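Local coordinates for probable benzoylformate decarboxylase (Rhodococcus jostii, PDB 7ORX), which belongs to the thiamine diphosphate-dependent enzyme family and forms a tetramer whose subunits bind thiamine diphosphate and a sodium ion, at residues C[66-72]-C[94-100]; C[277-281]-C[307-313]; C[134-138]-C[165-171]. All coordinates share one frame; numbering follows the deposited sequence.

Contact 1: C[66-72]-C[94-100]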
ATOM      1  N   GLU C  66      26.310  -4.215 -13.449  1.00 77.84           N
ATOM      2  CA  GLU C  66      25.553  -5.485 -13.514  1.00 78.94           C
ATOM      3  C   GLU C  66      24.541  -5.567 -12.371  1.00 76.89           C
ATOM      4  O   GLU C  66      24.797  -4.943 -11.321  1.00 77.29           O
ATOM      5  CB  GLU C  66      26.529  -6.648 -13.407  1.00 82.54           C
ATOM      6  CG  GLU C  66      27.491  -6.725 -14.580  1.00 88.04           C
ATOM      7  CD  GLU C  66      28.636  -7.699 -14.369  1.00 96.79           C
ATOM      8  OE1 GLU C  66      29.041  -7.955 -13.175  1.00 95.85           O
ATOM      9  OE2 GLU C  66      29.098  -8.257 -15.422  1.00107.22           O
ATOM     10  N   ALA C  67      23.462  -6.338 -12.556  1.00 74.12           N
ATOM     11  CA  ALA C  67      22.507  -6.676 -11.478  1.00 71.34           C
ATOM     12  C   ALA C  67      23.277  -7.379 -10.370  1.00 70.55           C
ATOM     13  O   ALA C  67      24.252  -8.015 -10.707  1.00 70.86           O
ATOM     14  CB  ALA C  67      21.412  -7.563 -12.011  1.00 72.32           C
ATOM     15  N   THR C  68      22.864  -7.280  -9.106  1.00 70.26           N
ATOM     16  CA  THR C  68      23.640  -7.839  -7.959  1.00 70.99           C
ATOM     17  C   THR C  68      22.719  -8.411  -6.898  1.00 67.52           C
ATOM     18  O   THR C  68      21.734  -7.767  -6.613  1.00 64.97           O
ATOM     19  CB  THR C  68      24.512  -6.741  -7.342  1.00 74.68           C
ATOM     20  OG1 THR C  68      25.382  -6.333  -8.392  1.00 81.14           O
ATOM     21  CG2 THR C  68      25.318  -7.177  -6.140  1.00 75.64           C
ATOM     22  N   LEU C  69      23.064  -9.547  -6.318  1.00 68.52           N
ATOM     23  CA  LEU C  69      22.115 -10.292  -5.460  1.00 70.66           C
ATOM     24  C   LEU C  69      22.368  -9.946  -3.998  1.00 69.02           C
ATOM     25  O   LEU C  69      23.499  -9.997  -3.559  1.00 67.25           O
ATOM     26  CB  LEU C  69      22.290 -11.797  -5.711  1.00 74.02           C
ATOM     27  CG  LEU C  69      21.297 -12.714  -5.000  1.00 76.38           C
ATOM     28  CD1 LEU C  69      19.851 -12.404  -5.383  1.00 77.97           C
ATOM     29  CD2 LEU C  69      21.612 -14.164  -5.339  1.00 78.59           C
ATOM     30  N   VAL C  70      21.319  -9.679  -3.258  1.00 68.45           N
ATOM     31  CA  VAL C  70      21.388  -9.448  -1.791  1.00 68.21           C
ATOM     32  C   VAL C  70      20.490 -10.494  -1.132  1.00 70.54           C
ATOM     33  O   VAL C  70      19.479 -10.794  -1.735  1.00 73.04           O
ATOM     34  CB  VAL C  70      20.907  -8.027  -1.495  1.00 65.69           C
ATOM     35  CG1 VAL C  70      20.839  -7.766  -0.014  1.00 66.00           C
ATOM     36  CG2 VAL C  70      21.758  -7.004  -2.232  1.00 64.97           C
ATOM     37  N   ASN C  71      20.820 -11.004   0.052  1.00 71.73           N
ATOM     38  CA  ASN C  71      19.968 -11.977   0.765  1.00 72.36           C
ATOM     39  C   ASN C  71      19.848 -11.543   2.226  1.00 74.97           C
ATOM     40  O   ASN C  71      20.844 -11.567   2.973  1.00 79.84           O
ATOM     41  CB  ASN C  71      20.521 -13.385   0.605  1.00 75.08           C
ATOM     42  CG  ASN C  71      19.670 -14.439   1.279  1.00 77.45           C
ATOM     43  OD1 ASN C  71      18.443 -14.424   1.184  1.00 79.93           O
ATOM     44  ND2 ASN C  71      20.316 -15.363   1.969  1.00 79.68           N
ATOM     45  N   LEU C  72      18.657 -11.177   2.666  1.00 74.98           N
ATOM     46  CA  LEU C  72      18.432 -10.578   3.994  1.00 74.17           C
ATOM     47  C   LEU C  72      17.478 -11.460   4.786  1.00 76.44           C
ATOM     48  O   LEU C  72      16.856 -12.361   4.203  1.00 74.88           O
ATOM     49  CB  LEU C  72      17.810  -9.200   3.787  1.00 74.61           C
ATOM     50  CG  LEU C  72      18.670  -8.215   3.013  1.00 75.39           C
ATOM     51  CD1 LEU C  72      17.885  -6.938   2.705  1.00 75.90           C
ATOM     52  CD2 LEU C  72      19.935  -7.890   3.790  1.00 77.89           C
ATOM     53  N   PRO C  94      20.490  -1.745 -10.107  1.00 69.37           N
ATOM     54  CA  PRO C  94      19.728  -2.979 -10.244  1.00 67.71           C
ATOM     55  C   PRO C  94      20.003  -4.023  -9.172  1.00 67.66           C
ATOM     56  O   PRO C  94      20.363  -5.100  -9.512  1.00 71.24           O
ATOM     57  CB  PRO C  94      20.154  -3.490 -11.631  1.00 68.50           C
ATOM     58  CG  PRO C  94      21.524  -2.951 -11.827  1.00 70.78           C
ATOM     59  CD  PRO C  94      21.542  -1.613 -11.119  1.00 69.79           C
ATOM     60  N   LEU C  95      19.812  -3.694  -7.900  1.00 67.96           N
ATOM     61  CA  LEU C  95      19.891  -4.674  -6.790  1.00 68.07           C
ATOM     62  C   LEU C  95      18.683  -5.602  -6.861  1.00 67.76           C
ATOM     63  O   LEU C  95      17.530  -5.119  -6.942  1.00 66.93           O
ATOM     64  CB  LEU C  95      19.854  -3.961  -5.440  1.00 68.51           C
ATOM     65  CG  LEU C  95      20.950  -2.928  -5.199  1.00 70.52           C
ATOM     66  CD1 LEU C  95      20.898  -2.434  -3.739  1.00 72.07           C
ATOM     67  CD2 LEU C  95      22.321  -3.509  -5.495  1.00 71.07           C
ATOM     68  N   VAL C  96      18.924  -6.893  -6.730  1.00 68.21           N
ATOM     69  CA  VAL C  96      17.859  -7.917  -6.596  1.00 67.56           C
ATOM     70  C   VAL C  96      17.875  -8.374  -5.140  1.00 67.31           C
ATOM     71  O   VAL C  96      18.794  -9.088  -4.754  1.00 68.81           O
ATOM     72  CB  VAL C  96      18.172  -9.059  -7.553  1.00 67.40           C
ATOM     73  CG1 VAL C  96      17.121 -10.128  -7.432  1.00 69.62           C
ATOM     74  CG2 VAL C  96      18.333  -8.547  -8.967  1.00 67.29           C
ATOM     75  N   VAL C  97      16.939  -7.928  -4.334  1.00 65.88           N
ATOM     76  CA  VAL C  97      17.006  -8.210  -2.884  1.00 65.31           C
ATOM     77  C   VAL C  97      16.038  -9.346  -2.585  1.00 67.78           C
ATOM     78  O   VAL C  97      14.844  -9.107  -2.690  1.00 65.96           O
ATOM     79  CB  VAL C  97      16.603  -6.954  -2.110  1.00 64.52           C
ATOM     80  CG1 VAL C  97      16.668  -7.159  -0.606  1.00 63.97           C
ATOM     81  CG2 VAL C  97      17.417  -5.759  -2.551  1.00 64.46           C
ATOM     82  N   THR C  98      16.537 -10.529  -2.225  1.00 71.44           N
ATOM     83  CA  THR C  98      15.720 -11.654  -1.715  1.00 73.07           C
ATOM     84  C   THR C  98      15.731 -11.649  -0.175  1.00 74.14           C
ATOM     85  O   THR C  98      16.770 -11.396   0.440  1.00 72.94           O
ATOM     86  CB  THR C  98      16.233 -12.983  -2.260  1.00 75.81           C
ATOM     87  OG1 THR C  98      17.477 -13.245  -1.618  1.00 78.38           O
ATOM     88  CG2 THR C  98      16.451 -12.965  -3.758  1.00 77.44           C
ATOM     89  N   ALA C  99      14.595 -11.960   0.432  1.00 73.99           N
ATOM     90  CA  ALA C  99      14.453 -12.077   1.891  1.00 73.04           C
ATOM     91  C   ALA C  99      13.903 -13.465   2.218  1.00 72.52           C
ATOM     92  O   ALA C  99      12.995 -13.913   1.543  1.00 76.46           O
ATOM     93  CB  ALA C  99      13.538 -10.985   2.375  1.00 73.77           C
ATOM     94  N   GLY C 100      14.456 -14.131   3.219  1.00 71.65           N
ATOM     95  CA  GLY C 100      13.848 -15.330   3.806  1.00 71.48           C
ATOM     96  C   GLY C 100      12.505 -15.018   4.446  1.00 72.25           C
ATOM     97  O   GLY C 100      12.338 -13.981   5.094  1.00 73.65           O
TER
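Asn-71 and Thr-98 meet because of how each side chain leaves its strand: the carboxamide of Asn-71 extends opposite its own backbone N (chi1 -178°), while Thr-98 turns OG1 into the cleft between its N and its carbonyl carbon (chi1 71°). The two chains cross at a slant, with OG1 of Thr-98 3.2 Å from OD1 of Asn-71. The same hydroxyl lies 3.2 Å from Val-70 O, so its single proton has two acceptors within reach and the choice between them remains open. That torsion also sends Thr-98 CG2 back along the strand to the tip of Leu-69, whose CD1 touches it at 3.8 Å and reaches on to CG1 of Val-96. Leu-69, Asn-71, Val-96 and Thr-98 share one face of a parallel pairing between strands 68-73 and 95-101, neighbours in the middle of the six-stranded sheet of the N-terminal thiamine diphosphate-binding domain. Helices 74-79 and 82-90 carry the chain from the first strand to the second, a beta-alpha-beta crossover. Strands 22-25 and 157-162 continue the sheet on either side. The backbone bonds zigzag across: Val-96 N to Thr-68 O is almost straight at 2.9 Å (177° at the hydrogen), and Val-70 N to Val-96 O follows at 3.0 Å. Thr-98 N to Val-70 O and Leu-72 N to Thr-98 O continue the series, and Gly-100 N closes it on Leu-72 O at 3.1 Å. At the beginning, Thr-68 N makes a weak bond to Pro-94 O (3.3 Å). On the opposite face, which helix 50-64 covers, the Leu-72 side chain slants across that of Val-97, and its CD1 meets CG1 of Val-97 at 3.5 Å.

Contact 2: C[277-281]-C[307-313]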
ATOM      1  N   GLY C 277      20.813  12.972 -18.892  1.00 61.91           N
ATOM      2  CA  GLY C 277      21.002  11.914 -17.908  1.00 61.90           C
ATOM      3  C   GLY C 277      20.855  12.417 -16.502  1.00 62.97           C
ATOM      4  O   GLY C 277      21.540  11.824 -15.590  1.00 63.15           O
ATOM      5  N   ALA C 278      19.983  13.397 -16.280  1.00 63.40           N
ATOM      6  CA  ALA C 278      19.703  13.904 -14.914  1.00 64.66           C
ATOM      7  C   ALA C 278      18.245  14.270 -14.815  1.00 65.07           C
ATOM      8  O   ALA C 278      17.633  14.613 -15.815  1.00 65.17           O
ATOM      9  CB  ALA C 278      20.561  15.121 -14.555  1.00 65.30           C
ATOM     10  N   PRO C 279      17.683  14.304 -13.593  1.00 66.54           N
ATOM     11  CA  PRO C 279      16.387  14.930 -13.375  1.00 67.65           C
ATOM     12  C   PRO C 279      16.579  16.415 -13.675  1.00 69.06           C
ATOM     13  O   PRO C 279      17.721  16.847 -13.788  1.00 70.20           O
ATOM     14  CB  PRO C 279      16.038  14.705 -11.902  1.00 67.82           C
ATOM     15  CG  PRO C 279      17.053  13.650 -11.447  1.00 68.20           C
ATOM     16  CD  PRO C 279      18.272  13.799 -12.342  1.00 67.23           C
ATOM     17  N   VAL C 280      15.468  17.124 -13.805  1.00 71.34           N
ATOM     18  CA  VAL C 280      15.366  18.609 -13.918  1.00 71.39           C
ATOM     19  C   VAL C 280      14.461  19.074 -12.777  1.00 73.46           C
ATOM     20  O   VAL C 280      13.255  18.904 -12.843  1.00 74.59           O
ATOM     21  CB  VAL C 280      14.815  19.011 -15.301  1.00 70.08           C
ATOM     22  CG1 VAL C 280      14.628  20.483 -15.448  1.00 69.73           C
ATOM     23  CG2 VAL C 280      15.712  18.520 -16.407  1.00 69.80           C
ATOM     24  N   PHE C 281      15.028  19.539 -11.668  1.00 73.54           N
ATOM     25  CA  PHE C 281      16.399  19.275 -11.246  1.00 74.89           C
ATOM     26  C   PHE C 281      16.351  18.712  -9.809  1.00 74.59           C
ATOM     27  O   PHE C 281      15.330  18.839  -9.079  1.00 73.24           O
ATOM     28  CB  PHE C 281      17.274  20.543 -11.311  1.00 75.26           C
ATOM     29  CG  PHE C 281      17.716  21.064 -12.664  1.00 74.05           C
ATOM     30  CD1 PHE C 281      18.728  20.447 -13.377  1.00 73.65           C
ATOM     31  CD2 PHE C 281      17.193  22.235 -13.188  1.00 74.17           C
ATOM     32  CE1 PHE C 281      19.135  20.924 -14.612  1.00 74.07           C
ATOM     33  CE2 PHE C 281      17.659  22.761 -14.387  1.00 74.65           C
ATOM     34  CZ  PHE C 281      18.632  22.104 -15.096  1.00 74.27           C
ATOM     35  N   GLU C 307      11.423  10.838 -14.456  1.00 77.14           N
ATOM     36  CA  GLU C 307      12.198  12.112 -14.499  1.00 77.76           C
ATOM     37  C   GLU C 307      11.574  13.023 -15.563  1.00 79.55           C
ATOM     38  O   GLU C 307      11.351  14.175 -15.237  1.00 83.03           O
ATOM     39  CB  GLU C 307      13.679  11.901 -14.821  1.00 79.18           C
ATOM     40  CG  GLU C 307      14.524  11.408 -13.652  1.00 81.27           C
ATOM     41  CD  GLU C 307      15.953  10.919 -13.938  1.00 82.16           C
ATOM     42  OE1 GLU C 307      16.561  11.365 -14.969  1.00 82.14           O
ATOM     43  OE2 GLU C 307      16.462  10.078 -13.121  1.00 81.21           O
ATOM     44  N   ALA C 308      11.246  12.539 -16.766  1.00 78.76           N
ATOM     45  CA  ALA C 308      10.731  13.420 -17.841  1.00 76.65           C
ATOM     46  C   ALA C 308       9.330  13.933 -17.465  1.00 74.89           C
ATOM     47  O   ALA C 308       9.077  15.125 -17.590  1.00 76.61           O
ATOM     48  CB  ALA C 308      10.749  12.690 -19.162  1.00 77.58           C
ATOM     49  N   ALA C 309       8.466  13.098 -16.918  1.00 72.22           N
ATOM     50  CA  ALA C 309       7.084  13.482 -16.546  1.00 72.33           C
ATOM     51  C   ALA C 309       7.072  14.539 -15.435  1.00 71.94           C
ATOM     52  O   ALA C 309       6.257  15.454 -15.520  1.00 72.95           O
ATOM     53  CB  ALA C 309       6.294  12.269 -16.112  1.00 71.66           C
ATOM     54  N   ARG C 310       7.857  14.356 -14.378  1.00 70.99           N
ATOM     55  CA  ARG C 310       7.699  15.158 -13.136  1.00 72.01           C
ATOM     56  C   ARG C 310       8.434  16.506 -13.226  1.00 71.02           C
ATOM     57  O   ARG C 310       8.082  17.381 -12.425  1.00 70.49           O
ATOM     58  CB  ARG C 310       8.145  14.377 -11.897  1.00 72.16           C
ATOM     59  CG  ARG C 310       9.641  14.361 -11.675  1.00 71.87           C
ATOM     60  CD  ARG C 310       9.902  13.495 -10.480  1.00 72.87           C
ATOM     61  NE  ARG C 310      11.333  13.403 -10.220  1.00 73.27           N
ATOM     62  CZ  ARG C 310      12.079  12.311 -10.429  1.00 73.83           C
ATOM     63  NH1 ARG C 310      11.570  11.198 -10.934  1.00 75.22           N
ATOM     64  NH2 ARG C 310      13.364  12.338 -10.163  1.00 73.79           N
ATOM     65  N   ALA C 311       9.357  16.688 -14.183  1.00 69.51           N
ATOM     66  CA  ALA C 311      10.064  17.971 -14.383  1.00 69.01           C
ATOM     67  C   ALA C 311       9.039  19.082 -14.480  1.00 70.58           C
ATOM     68  O   ALA C 311       7.996  18.915 -15.124  1.00 74.31           O
ATOM     69  CB  ALA C 311      10.926  17.988 -15.614  1.00 68.52           C
ATOM     70  N   PRO C 312       9.295  20.236 -13.829  1.00 70.76           N
ATOM     71  CA  PRO C 312       8.414  21.395 -13.909  1.00 70.88           C
ATOM     72  C   PRO C 312       8.658  22.298 -15.119  1.00 70.87           C
ATOM     73  O   PRO C 312       7.827  23.148 -15.344  1.00 71.91           O
ATOM     74  CB  PRO C 312       8.759  22.131 -12.598  1.00 71.45           C
ATOM     75  CG  PRO C 312      10.243  21.875 -12.418  1.00 70.31           C
ATOM     76  CD  PRO C 312      10.393  20.443 -12.859  1.00 70.39           C
ATOM     77  N   ILE C 313       9.767  22.148 -15.840  1.00 70.76           N
ATOM     78  CA  ILE C 313       9.909  22.816 -17.178  1.00 72.79           C
ATOM     79  C   ILE C 313      10.639  21.871 -18.121  1.00 72.01           C
ATOM     80  O   ILE C 313      11.190  20.843 -17.630  1.00 70.13           O
ATOM     81  CB  ILE C 313      10.641  24.181 -17.108  1.00 73.99           C
ATOM     82  CG1 ILE C 313      11.798  24.140 -16.132  1.00 74.49           C
ATOM     83  CG2 ILE C 313       9.726  25.335 -16.749  1.00 75.38           C
ATOM     84  CD1 ILE C 313      12.860  23.169 -16.511  1.00 75.00           C
TER
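Glu-307 lies obliquely across Pro-279, and the first set of contacts is between this acid and the proline ring. The Glu-307 chain, extended beyond CG, brings its CD to 3.9 Å from Pro-279 CG, while OE1 of Glu-307 approaches the Ala-278 to Pro-279 peptide, 3.4 Å from Pro-279 N. That nitrogen has no hydrogen to give, so the contact is van der Waals; OE1 is instead hydrogen-bonded to Thr-302 OG1, and OE2 to His-92 NE2. The Arg-310 guanidinium approaches the same ring obliquely, with NH2 4.0 Å from Pro-279 CB. This is the Rossmann-like central domain: the loop leaving parallel strand 272-276 is packed against the last turn of helix 305-310 and the residues that follow it. Apolar contacts come next. Val-280 puts CB against CB of Ala-311 at 4.0 Å. With CG1 pointing opposite the backbone N (chi1 177°), that methyl meets CD1 of Ile-313, the two side chains crossing at about a right angle. The same CG1 rests over one face of the Phe-281 ring, toward its rim; a cis peptide joins the two residues. One backbone oxygen meets a ring carbon: Val-280 O lies 3.2 Å from Pro-312 CD. The end of the helix also meets other chains: Arg-310 O accepts a bond from Arg-140 of the second subunit, and Arg-310 NE donates to Gln-109 O of the third.

Contact 3: C[134-138]-C[165-171]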
ATOM      1  N   CYS C 134       3.294 -19.516  -4.681  1.00 79.72           N
ATOM      2  CA  CYS C 134       3.669 -20.919  -4.386  1.00 80.39           C
ATOM      3  C   CYS C 134       5.155 -21.151  -4.677  1.00 77.16           C
ATOM      4  O   CYS C 134       5.732 -20.407  -5.420  1.00 76.44           O
ATOM      5  CB  CYS C 134       2.839 -21.874  -5.240  1.00 84.65           C
ATOM      6  SG  CYS C 134       2.868 -21.410  -6.996  1.00 87.47           S
ATOM      7  N   ALA C 135       5.708 -22.231  -4.146  1.00 77.33           N
ATOM      8  CA  ALA C 135       7.097 -22.661  -4.386  1.00 76.87           C
ATOM      9  C   ALA C 135       7.373 -22.747  -5.890  1.00 79.24           C
ATOM     10  O   ALA C 135       8.416 -22.304  -6.319  1.00 79.43           O
ATOM     11  CB  ALA C 135       7.315 -23.975  -3.674  1.00 77.01           C
ATOM     12  N   GLU C 136       6.449 -23.291  -6.675  1.00 83.02           N
ATOM     13  CA  GLU C 136       6.659 -23.558  -8.116  1.00 85.86           C
ATOM     14  C   GLU C 136       7.071 -22.271  -8.827  1.00 80.47           C
ATOM     15  O   GLU C 136       7.907 -22.306  -9.767  1.00 76.41           O
ATOM     16  CB  GLU C 136       5.357 -24.115  -8.667  1.00 93.81           C
ATOM     17  CG  GLU C 136       5.067 -25.508  -8.117  1.00102.50           C
ATOM     18  CD  GLU C 136       3.597 -25.815  -7.851  1.00111.08           C
ATOM     19  OE1 GLU C 136       2.993 -26.566  -8.661  1.00114.25           O
ATOM     20  OE2 GLU C 136       3.064 -25.301  -6.821  1.00121.84           O
ATOM     21  N   ASP C 137       6.464 -21.164  -8.409  1.00 78.18           N
ATOM     22  CA  ASP C 137       6.638 -19.877  -9.122  1.00 77.88           C
ATOM     23  C   ASP C 137       7.901 -19.142  -8.623  1.00 74.30           C
ATOM     24  O   ASP C 137       8.104 -17.984  -9.018  1.00 72.94           O
ATOM     25  CB  ASP C 137       5.380 -19.030  -8.959  1.00 80.57           C
ATOM     26  CG  ASP C 137       5.251 -17.930 -10.011  1.00 84.85           C
ATOM     27  OD1 ASP C 137       5.443 -18.263 -11.238  1.00 90.18           O
ATOM     28  OD2 ASP C 137       4.959 -16.742  -9.605  1.00 85.06           O
ATOM     29  N   VAL C 138       8.726 -19.739  -7.762  1.00 70.95           N
ATOM     30  CA  VAL C 138       9.859 -18.995  -7.203  1.00 69.01           C
ATOM     31  C   VAL C 138      10.886 -18.745  -8.299  1.00 68.02           C
ATOM     32  O   VAL C 138      11.293 -17.608  -8.494  1.00 67.31           O
ATOM     33  CB  VAL C 138      10.399 -19.665  -5.940  1.00 70.50           C
ATOM     34  CG1 VAL C 138      11.746 -19.109  -5.526  1.00 69.14           C
ATOM     35  CG2 VAL C 138       9.407 -19.481  -4.799  1.00 71.30           C
ATOM     36  N   ASP C 165      10.134 -23.360   0.460  1.00 79.62           N
ATOM     37  CA  ASP C 165       9.906 -23.372  -1.013  1.00 79.95           C
ATOM     38  C   ASP C 165      11.138 -23.933  -1.721  1.00 80.47           C
ATOM     39  O   ASP C 165      10.963 -24.512  -2.792  1.00 80.31           O
ATOM     40  CB  ASP C 165       9.611 -21.982  -1.569  1.00 79.63           C
ATOM     41  CG  ASP C 165       8.200 -21.487  -1.280  1.00 81.59           C
ATOM     42  OD1 ASP C 165       7.377 -22.295  -0.711  1.00 84.00           O
ATOM     43  OD2 ASP C 165       7.907 -20.294  -1.651  1.00 81.44           O
ATOM     44  N   TRP C 166      12.328 -23.773  -1.137  1.00 79.56           N
ATOM     45  CA  TRP C 166      13.604 -24.088  -1.827  1.00 79.69           C
ATOM     46  C   TRP C 166      13.700 -25.597  -2.108  1.00 80.68           C
ATOM     47  O   TRP C 166      14.283 -25.985  -3.096  1.00 79.03           O
ATOM     48  CB  TRP C 166      14.765 -23.579  -0.987  1.00 79.33           C
ATOM     49  CG  TRP C 166      14.779 -22.092  -0.887  1.00 77.82           C
ATOM     50  CD1 TRP C 166      14.633 -21.330   0.237  1.00 76.55           C
ATOM     51  CD2 TRP C 166      14.942 -21.178  -1.976  1.00 76.75           C
ATOM     52  NE1 TRP C 166      14.694 -20.001  -0.080  1.00 75.23           N
ATOM     53  CE2 TRP C 166      14.895 -19.873  -1.426  1.00 74.91           C
ATOM     54  CE3 TRP C 166      15.159 -21.342  -3.342  1.00 76.41           C
ATOM     55  CZ2 TRP C 166      15.010 -18.734  -2.217  1.00 73.17           C
ATOM     56  CZ3 TRP C 166      15.308 -20.215  -4.120  1.00 76.50           C
ATOM     57  CH2 TRP C 166      15.229 -18.927  -3.560  1.00 75.13           C
ATOM     58  N   ALA C 167      13.112 -26.398  -1.232  1.00 82.11           N
ATOM     59  CA  ALA C 167      13.163 -27.871  -1.219  1.00 84.00           C
ATOM     60  C   ALA C 167      12.058 -28.423  -2.122  1.00 86.99           C
ATOM     61  O   ALA C 167      12.136 -29.614  -2.489  1.00 90.69           O
ATOM     62  CB  ALA C 167      13.008 -28.370   0.198  1.00 83.97           C
ATOM     63  N   ALA C 168      11.063 -27.626  -2.507  1.00 87.50           N
ATOM     64  CA  ALA C 168       9.935 -28.115  -3.341  1.00 89.78           C
ATOM     65  C   ALA C 168      10.428 -28.503  -4.738  1.00 89.32           C
ATOM     66  O   ALA C 168      11.458 -27.953  -5.188  1.00 84.50           O
ATOM     67  CB  ALA C 168       8.850 -27.067  -3.418  1.00 89.51           C
ATOM     68  N   GLU C 169       9.705 -29.414  -5.399  1.00 93.34           N
ATOM     69  CA  GLU C 169      10.035 -29.823  -6.786  1.00 96.07           C
ATOM     70  C   GLU C 169       9.826 -28.604  -7.691  1.00 92.19           C
ATOM     71  O   GLU C 169       8.812 -27.925  -7.526  1.00 89.60           O
ATOM     72  CB  GLU C 169       9.193 -31.020  -7.218  1.00102.18           C
ATOM     73  CG  GLU C 169       9.645 -31.671  -8.532  1.00108.88           C
ATOM     74  CD  GLU C 169       8.599 -32.581  -9.217  1.00114.19           C
ATOM     75  OE1 GLU C 169       7.381 -32.405  -8.922  1.00114.93           O
ATOM     76  OE2 GLU C 169       8.985 -33.492 -10.049  1.00113.66           O
ATOM     77  N   ALA C 170      10.778 -28.316  -8.580  1.00 90.27           N
ATOM     78  CA  ALA C 170      10.692 -27.209  -9.557  1.00 89.03           C
ATOM     79  C   ALA C 170       9.778 -27.613 -10.700  1.00 91.17           C
ATOM     80  O   ALA C 170       9.795 -28.772 -11.089  1.00 90.73           O
ATOM     81  CB  ALA C 170      12.057 -26.860 -10.094  1.00 88.60           C
ATOM     82  N   PRO C 171       9.080 -26.649 -11.348  1.00 92.58           N
ATOM     83  CA  PRO C 171       8.212 -26.928 -12.479  1.00 95.76           C
ATOM     84  C   PRO C 171       8.948 -27.455 -13.703  1.00 98.37           C
ATOM     85  O   PRO C 171      10.055 -27.030 -14.012  1.00 95.45           O
ATOM     86  CB  PRO C 171       7.625 -25.561 -12.883  1.00 93.34           C
ATOM     87  CG  PRO C 171       7.820 -24.715 -11.696  1.00 90.36           C
ATOM     88  CD  PRO C 171       9.139 -25.202 -11.122  1.00 91.57           C
TER
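Asp-165 lays its carboxylate against Ala-135 and Val-138 where a type I beta turn, Asp-165 to Ala-168, meets the lead-in to helix 138-149. The turn lies beyond strand 157-162 and the helix lead-in beyond strand 128-130, the neighbouring strand of the same parallel sheet, so the contact joins the loops after the C-terminal ends of two adjacent strands, which helix 138-149 links as a beta-alpha-beta unit. With CG of Asp-165 set beside its own backbone N (chi1 -76°), the two oxygens divide their neighbours: OD1 lies 3.4 Å from CB of Ala-135, and OD2 lies 3.6 Å from CG2 of Val-138, the side chains of Asp-165 and Val-138 being set at a slant. Across this contact the carboxylate oxygens meet carbon atoms; OD2 forms a salt bridge with Arg-104 NH2. Val-138 uses its other branch on Trp-166. CG1, turned opposite the backbone N, points to the six-membered end of the indole, 4.0 Å from CZ3 and equally close to CH2, with the two side chains roughly perpendicular. The bond from CA to CB of Trp-166 points away from 134-138, but the far end of the indole comes near this methyl; helix 7-17 and Phe-34 also pack on it. Ala-135 and Ala-168 meet methyl to methyl, CB to CB at 3.5 Å, next to the carboxylate contact. Asp-137 bridges to Arg-140. Farther along, the Pro-171 ring leans on Glu-136: CG of Pro-171 sits 3.9 Å from CB of Glu-136 and 3.1 Å from its carbonyl O.

In the fold
Contacts 1 and 3 belong to the same parallel sheet and its loops, their centres 19 Å apart and their nearest atoms about 6 Å apart. Contact 2 lies in the central domain, with its centre 28 Å from contact 1 and 42 Å from contact 3; His-92, two residues before 94-100, still reaches Glu-307 of contact 2. Contact 1 is near a bound thiamine diphosphate: the Leu-72 side chain is about 8 Å from it, and His-73, next in sequence, lines its pocket along with Glu-50. Assembly brings distant parts together: Arg-140 pairs with Asp-137 of contact 3 within its own chain, and the Arg-140 of the second subunit bonds Arg-310 O of contact 2.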